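Local coordinates for alpha-1,2-mannosidase (Bacteroides thetaiotaomicron, PDB 2WW2), which probably hydrolyses alpha-mannosidic linkages as a calcium-dependent, inverting glycoside hydrolase of family GH92, at residues 642-654 / 695-707. Residues are numbered along the deposited sequence; the frame is centred on the assembly and turned at random.
Sequences FYPVCPGMPEYAI and EFTRNYLTHDELK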
loop_
_atom_site.group_PDB
_atom_site.type_symbol
_atom_site.label_atom_id
_atom_site.label_comp_id
_atom_site.label_asym_id
_atom_site.label_seq_id
_atom_site.Cartn_x
_atom_site.Cartn_y
_atom_site.Cartn_z
ATOM N N PHE A 642 -4.230 -9.983 -31.683
ATOM C CA PHE A 642 -5.524 -9.273 -31.798
ATOM C C PHE A 642 -6.531 -9.807 -30.783
ATOM O O PHE A 642 -6.369 -10.916 -30.284
ATOM C CB PHE A 642 -6.100 -9.353 -33.230
ATOM C CG PHE A 642 -6.166 -10.752 -33.788
ATOM C CD1 PHE A 642 -7.269 -11.569 -33.538
ATOM C CD2 PHE A 642 -5.122 -11.250 -34.559
ATOM C CE1 PHE A 642 -7.323 -12.859 -34.033
ATOM C CE2 PHE A 642 -5.164 -12.553 -35.066
ATOM C CZ PHE A 642 -6.260 -13.359 -34.806
ATOM N N TYR A 643 -7.545 -9.005 -30.456
ATOM C CA TYR A 643 -8.435 -9.332 -29.345
ATOM C C TYR A 643 -9.836 -8.794 -29.580
ATOM O O TYR A 643 -9.990 -7.681 -30.085
ATOM C CB TYR A 643 -7.874 -8.709 -28.054
ATOM C CG TYR A 643 -8.618 -9.081 -26.804
ATOM C CD1 TYR A 643 -8.321 -10.257 -26.116
ATOM C CD2 TYR A 643 -9.615 -8.256 -26.292
ATOM C CE1 TYR A 643 -8.993 -10.606 -24.941
ATOM C CE2 TYR A 643 -10.302 -8.607 -25.114
ATOM C CZ TYR A 643 -9.983 -9.778 -24.454
ATOM O OH TYR A 643 -10.667 -10.127 -23.299
ATOM N N PRO A 644 -10.864 -9.585 -29.226
ATOM C CA PRO A 644 -12.275 -9.206 -29.409
ATOM C C PRO A 644 -12.722 -8.278 -28.284
ATOM O O PRO A 644 -13.381 -8.714 -27.343
ATOM C CB PRO A 644 -13.013 -10.557 -29.313
ATOM C CG PRO A 644 -12.176 -11.347 -28.349
ATOM C CD PRO A 644 -10.728 -10.973 -28.746
ATOM N N VAL A 645 -12.371 -7.005 -28.386
ATOM C CA VAL A 645 -12.779 -6.026 -27.367
ATOM C C VAL A 645 -14.299 -6.004 -27.132
ATOM O O VAL A 645 -14.760 -5.938 -25.991
ATOM C CB VAL A 645 -12.270 -4.629 -27.761
ATOM C CG1 VAL A 645 -12.869 -3.539 -26.841
ATOM C CG2 VAL A 645 -10.726 -4.611 -27.697
ATOM N N CYS A 646 -15.082 -6.077 -28.210
ATOM C CA CYS A 646 -16.527 -5.972 -28.079
ATOM C C CYS A 646 -17.236 -7.109 -28.808
ATOM O O CYS A 646 -17.620 -6.962 -29.992
ATOM C CB CYS A 646 -17.011 -4.625 -28.632
ATOM S SG CYS A 646 -18.752 -4.294 -28.365
ATOM N N PRO A 647 -17.435 -8.246 -28.113
ATOM C CA PRO A 647 -18.156 -9.322 -28.777
ATOM C C PRO A 647 -19.515 -8.804 -29.189
ATOM O O PRO A 647 -20.136 -8.007 -28.457
ATOM C CB PRO A 647 -18.262 -10.417 -27.695
ATOM C CG PRO A 647 -16.980 -10.194 -26.846
ATOM C CD PRO A 647 -16.886 -8.652 -26.805
ATOM N N GLY A 648 -19.980 -9.237 -30.353
ATOM C CA GLY A 648 -21.232 -8.707 -30.893
ATOM C C GLY A 648 -20.894 -7.755 -32.023
ATOM O O GLY A 648 -21.721 -7.482 -32.878
ATOM N N MET A 649 -19.662 -7.259 -32.020
ATOM C CA MET A 649 -19.117 -6.518 -33.164
ATOM C C MET A 649 -18.009 -7.377 -33.760
ATOM O O MET A 649 -17.025 -7.666 -33.079
ATOM C CB MET A 649 -18.535 -5.171 -32.716
ATOM C CG MET A 649 -17.864 -4.350 -33.818
ATOM S SD MET A 649 -18.953 -3.904 -35.191
ATOM C CE MET A 649 -20.398 -3.240 -34.354
ATOM N N PRO A 650 -18.157 -7.789 -35.029
ATOM C CA PRO A 650 -17.200 -8.762 -35.572
ATOM C C PRO A 650 -15.858 -8.116 -35.970
ATOM O O PRO A 650 -15.511 -8.058 -37.159
ATOM C CB PRO A 650 -17.953 -9.367 -36.773
ATOM C CG PRO A 650 -18.931 -8.281 -37.206
ATOM C CD PRO A 650 -19.338 -7.601 -35.898
ATOM N N GLU A 651 -15.119 -7.644 -34.962
ATOM C CA GLU A 651 -13.857 -6.899 -35.134
ATOM C C GLU A 651 -12.919 -7.384 -34.056
ATOM O O GLU A 651 -13.363 -7.650 -32.935
ATOM C CB GLU A 651 -14.046 -5.404 -34.795
ATOM C CG GLU A 651 -14.428 -4.524 -35.913
ATOM C CD GLU A 651 -14.689 -3.107 -35.471
ATOM O OE1 GLU A 651 -14.474 -2.722 -34.282
ATOM O OE2 GLU A 651 -15.144 -2.365 -36.337
ATOM N N TYR A 652 -11.620 -7.400 -34.350
ATOM C CA TYR A 652 -10.623 -7.697 -33.331
ATOM C C TYR A 652 -9.585 -6.582 -33.323
ATOM O O TYR A 652 -8.963 -6.313 -34.362
ATOM C CB TYR A 652 -9.937 -9.047 -33.647
ATOM C CG TYR A 652 -10.893 -10.208 -33.828
ATOM C CD1 TYR A 652 -11.160 -11.083 -32.779
ATOM C CD2 TYR A 652 -11.539 -10.420 -35.048
ATOM C CE1 TYR A 652 -12.018 -12.145 -32.937
ATOM C CE2 TYR A 652 -12.408 -11.472 -35.211
ATOM C CZ TYR A 652 -12.638 -12.337 -34.149
ATOM O OH TYR A 652 -13.509 -13.380 -34.311
ATOM N N ALA A 653 -9.406 -5.919 -32.174
ATOM C CA ALA A 653 -8.419 -4.856 -32.061
ATOM C C ALA A 653 -7.016 -5.455 -32.097
ATOM O O ALA A 653 -6.751 -6.489 -31.486
ATOM C CB ALA A 653 -8.631 -4.031 -30.778
ATOM N N ILE A 654 -6.127 -4.797 -32.829
ATOM C CA ILE A 654 -4.755 -5.270 -32.993
ATOM C C ILE A 654 -3.867 -4.869 -31.796
ATOM O O ILE A 654 -3.893 -3.722 -31.324
ATOM C CB ILE A 654 -4.183 -4.832 -34.362
ATOM C CG1 ILE A 654 -4.923 -5.612 -35.455
ATOM C CG2 ILE A 654 -2.652 -5.130 -34.453
ATOM C CD1 ILE A 654 -4.729 -5.083 -36.862
ATOM N N GLU A 695 -0.572 -1.709 -47.969
ATOM C CA GLU A 695 -0.312 -0.938 -46.753
ATOM C C GLU A 695 -1.572 -0.942 -45.886
ATOM O O GLU A 695 -2.669 -0.739 -46.382
ATOM C CB GLU A 695 0.081 0.497 -47.102
ATOM C CG GLU A 695 0.391 1.379 -45.897
ATOM C CD GLU A 695 0.811 2.770 -46.321
ATOM O OE1 GLU A 695 1.970 2.923 -46.760
ATOM O OE2 GLU A 695 -0.023 3.700 -46.249
ATOM N N PHE A 696 -1.404 -1.168 -44.591
ATOM C CA PHE A 696 -2.535 -1.376 -43.693
ATOM C C PHE A 696 -2.254 -0.593 -42.428
ATOM O O PHE A 696 -1.225 -0.795 -41.804
ATOM C CB PHE A 696 -2.658 -2.874 -43.392
ATOM C CG PHE A 696 -3.656 -3.214 -42.320
ATOM C CD1 PHE A 696 -5.013 -3.327 -42.618
ATOM C CD2 PHE A 696 -3.226 -3.470 -41.022
ATOM C CE1 PHE A 696 -5.929 -3.673 -41.639
ATOM C CE2 PHE A 696 -4.134 -3.816 -40.023
ATOM C CZ PHE A 696 -5.491 -3.923 -40.332
ATOM N N THR A 697 -3.136 0.341 -42.089
ATOM C CA THR A 697 -2.926 1.198 -40.923
ATOM C C THR A 697 -4.086 1.145 -39.914
ATOM O O THR A 697 -4.042 1.832 -38.890
ATOM C CB THR A 697 -2.700 2.670 -41.324
ATOM O OG1 THR A 697 -3.888 3.181 -41.932
ATOM C CG2 THR A 697 -1.525 2.805 -42.320
ATOM N N ARG A 698 -5.110 0.340 -40.186
ATOM C CA ARG A 698 -6.215 0.197 -39.227
ATOM C C ARG A 698 -5.747 -0.525 -37.967
ATOM O O ARG A 698 -4.873 -1.385 -38.041
ATOM C CB ARG A 698 -7.395 -0.553 -39.845
ATOM C CG ARG A 698 -8.057 0.230 -40.962
ATOM C CD ARG A 698 -9.306 -0.485 -41.492
ATOM N NE ARG A 698 -9.036 -1.780 -42.116
ATOM C CZ ARG A 698 -8.735 -1.961 -43.403
ATOM N NH1 ARG A 698 -8.619 -0.919 -44.234
ATOM N NH2 ARG A 698 -8.537 -3.193 -43.868
ATOM N N ASN A 699 -6.331 -0.175 -36.821
ATOM C CA ASN A 699 -5.952 -0.807 -35.547
ATOM C C ASN A 699 -6.835 -1.999 -35.207
ATOM O O ASN A 699 -6.923 -2.399 -34.043
ATOM C CB ASN A 699 -5.994 0.202 -34.394
ATOM C CG ASN A 699 -4.977 1.323 -34.561
ATOM O OD1 ASN A 699 -3.871 1.102 -35.051
ATOM N ND2 ASN A 699 -5.347 2.528 -34.140
ATOM N N TYR A 700 -7.469 -2.573 -36.225
ATOM C CA TYR A 700 -8.330 -3.741 -36.044
ATOM C C TYR A 700 -8.455 -4.538 -37.341
ATOM O O TYR A 700 -8.245 -4.001 -38.440
ATOM C CB TYR A 700 -9.725 -3.313 -35.570
ATOM C CG TYR A 700 -10.486 -2.496 -36.586
ATOM C CD1 TYR A 700 -11.477 -3.076 -37.373
ATOM C CD2 TYR A 700 -10.209 -1.137 -36.768
ATOM C CE1 TYR A 700 -12.178 -2.321 -38.323
ATOM C CE2 TYR A 700 -10.896 -0.386 -37.709
ATOM C CZ TYR A 700 -11.884 -0.985 -38.477
ATOM O OH TYR A 700 -12.570 -0.243 -39.401
ATOM N N LEU A 701 -8.785 -5.818 -37.194
ATOM C CA LEU A 701 -9.109 -6.709 -38.304
ATOM C C LEU A 701 -10.576 -7.098 -38.179
ATOM O O LEU A 701 -11.067 -7.278 -37.065
ATOM C CB LEU A 701 -8.275 -7.989 -38.202
ATOM C CG LEU A 701 -6.788 -7.941 -38.549
ATOM C CD1 LEU A 701 -6.116 -9.261 -38.165
ATOM C CD2 LEU A 701 -6.592 -7.657 -40.029
ATOM N N THR A 702 -11.277 -7.239 -39.299
ATOM C CA THR A 702 -12.659 -7.748 -39.221
ATOM C C THR A 702 -12.619 -9.266 -39.154
ATOM O O THR A 702 -11.638 -9.877 -39.575
ATOM C CB THR A 702 -13.519 -7.341 -40.438
ATOM O OG1 THR A 702 -13.037 -8.000 -41.614
ATOM C CG2 THR A 702 -13.474 -5.821 -40.647
ATOM N N HIS A 703 -13.682 -9.873 -38.631
ATOM C CA HIS A 703 -13.818 -11.332 -38.681
ATOM C C HIS A 703 -13.734 -11.837 -40.124
ATOM O O HIS A 703 -13.072 -12.836 -40.397
ATOM C CB HIS A 703 -15.131 -11.769 -38.048
ATOM C CG HIS A 703 -15.196 -13.238 -37.754
ATOM N ND1 HIS A 703 -15.899 -14.133 -38.542
ATOM C CD2 HIS A 703 -14.640 -13.967 -36.762
ATOM C CE1 HIS A 703 -15.786 -15.347 -38.032
ATOM N NE2 HIS A 703 -15.022 -15.276 -36.956
ATOM N N ASP A 704 -14.380 -11.133 -41.051
ATOM C CA ASP A 704 -14.331 -11.537 -42.474
ATOM C C ASP A 704 -12.922 -11.506 -43.029
ATOM O O ASP A 704 -12.525 -12.392 -43.791
ATOM C CB ASP A 704 -15.241 -10.662 -43.321
ATOM C CG ASP A 704 -16.696 -11.099 -43.228
ATOM O OD1 ASP A 704 -16.952 -12.147 -42.587
ATOM O OD2 ASP A 704 -17.571 -10.402 -43.775
ATOM N N GLU A 705 -12.158 -10.491 -42.649
ATOM C CA GLU A 705 -10.762 -10.436 -43.083
ATOM C C GLU A 705 -9.989 -11.681 -42.653
ATOM O O GLU A 705 -9.197 -12.214 -43.419
ATOM C CB GLU A 705 -10.070 -9.162 -42.587
ATOM C CG GLU A 705 -10.340 -7.983 -43.516
ATOM C CD GLU A 705 -9.975 -6.646 -42.910
ATOM O OE1 GLU A 705 -9.754 -6.558 -41.681
ATOM O OE2 GLU A 705 -9.910 -5.671 -43.680
ATOM N N LEU A 706 -10.195 -12.123 -41.416
ATOM C CA LEU A 706 -9.564 -13.358 -40.941
ATOM C C LEU A 706 -10.065 -14.599 -41.681
ATOM O O LEU A 706 -9.271 -15.393 -42.211
ATOM C CB LEU A 706 -9.806 -13.524 -39.433
ATOM C CG LEU A 706 -9.015 -12.558 -38.532
ATOM C CD1 LEU A 706 -9.524 -12.581 -37.090
ATOM C CD2 LEU A 706 -7.530 -12.888 -38.585
ATOM N N LYS A 707 -11.387 -14.742 -41.718
ATOM C CA LYS A 707 -12.088 -15.921 -42.227
ATOM C C LYS A 707 -11.765 -16.236 -43.692
ATOM O O LYS A 707 -11.755 -17.403 -44.097
ATOM C CB LYS A 707 -13.590 -15.680 -42.081
ATOM C CG LYS A 707 -14.442 -16.900 -41.832
ATOM C CD LYS A 707 -15.894 -16.513 -41.455
ATOM C CE LYS A 707 -16.794 -16.392 -42.678
ATOM N NZ LYS A 707 -16.530 -15.124 -43.435
#
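Tyr652 and Leu701 form the hydrogen-bonded pair of a short antiparallel strand pairing, 651-654 against 700-702, whose axes come within 4.5 Å at 157°. Strand 651-654 is the middle of a three-stranded antiparallel sheet in the catalytic domain, with 642-643 along its other edge. Tyr652 N gives to Leu701 O, Leu701 N returns a bond to Tyr652 O, and the pairing is prolonged at one end by Ile654 N to Asn699 O (2.8 Å) and at the other by His703 N to Pro650 O, the latter reaching into the first turn of helix 703-707.

On the face that carries Tyr652 and Leu701, that helix sets Leu706 against two rings. Its CD1 lies 3.6 Å from Tyr652 CD2 and 3.8 Å from Phe642 CE1. Tyr652 CG stands beside its own backbone N (chi1 -54°), which lays the ring alongside His703, rim to rim with planes 29° apart, while its hydroxyl is hydrogen-bonded to Lys394 beyond the strands. With alanine in place of Tyr652, Leu706 CD1 would probably lose the ring it packs on and Lys394 its hydroxyl partner. Further along, Ile654 pushes CD1 at the edge of the Phe696 ring, 3.5 Å from CE2, and also touches Leu701 CG.

The other face carries Glu651 and Tyr700. The extended Glu651 side chain passes obliquely beside the Tyr700 ring, its CG 3.6 Å from Tyr700 CD1, while OE1 takes a hydrogen bond from Tyr733 N.

Where the strand gives way to the helix, Thr702 and Glu705 close a capping box: Glu705 N donates to Thr702 OG1 at 2.8 Å, and Thr702 N answers to Glu705 OE1, met from above the carboxylate plane at 2.9 Å.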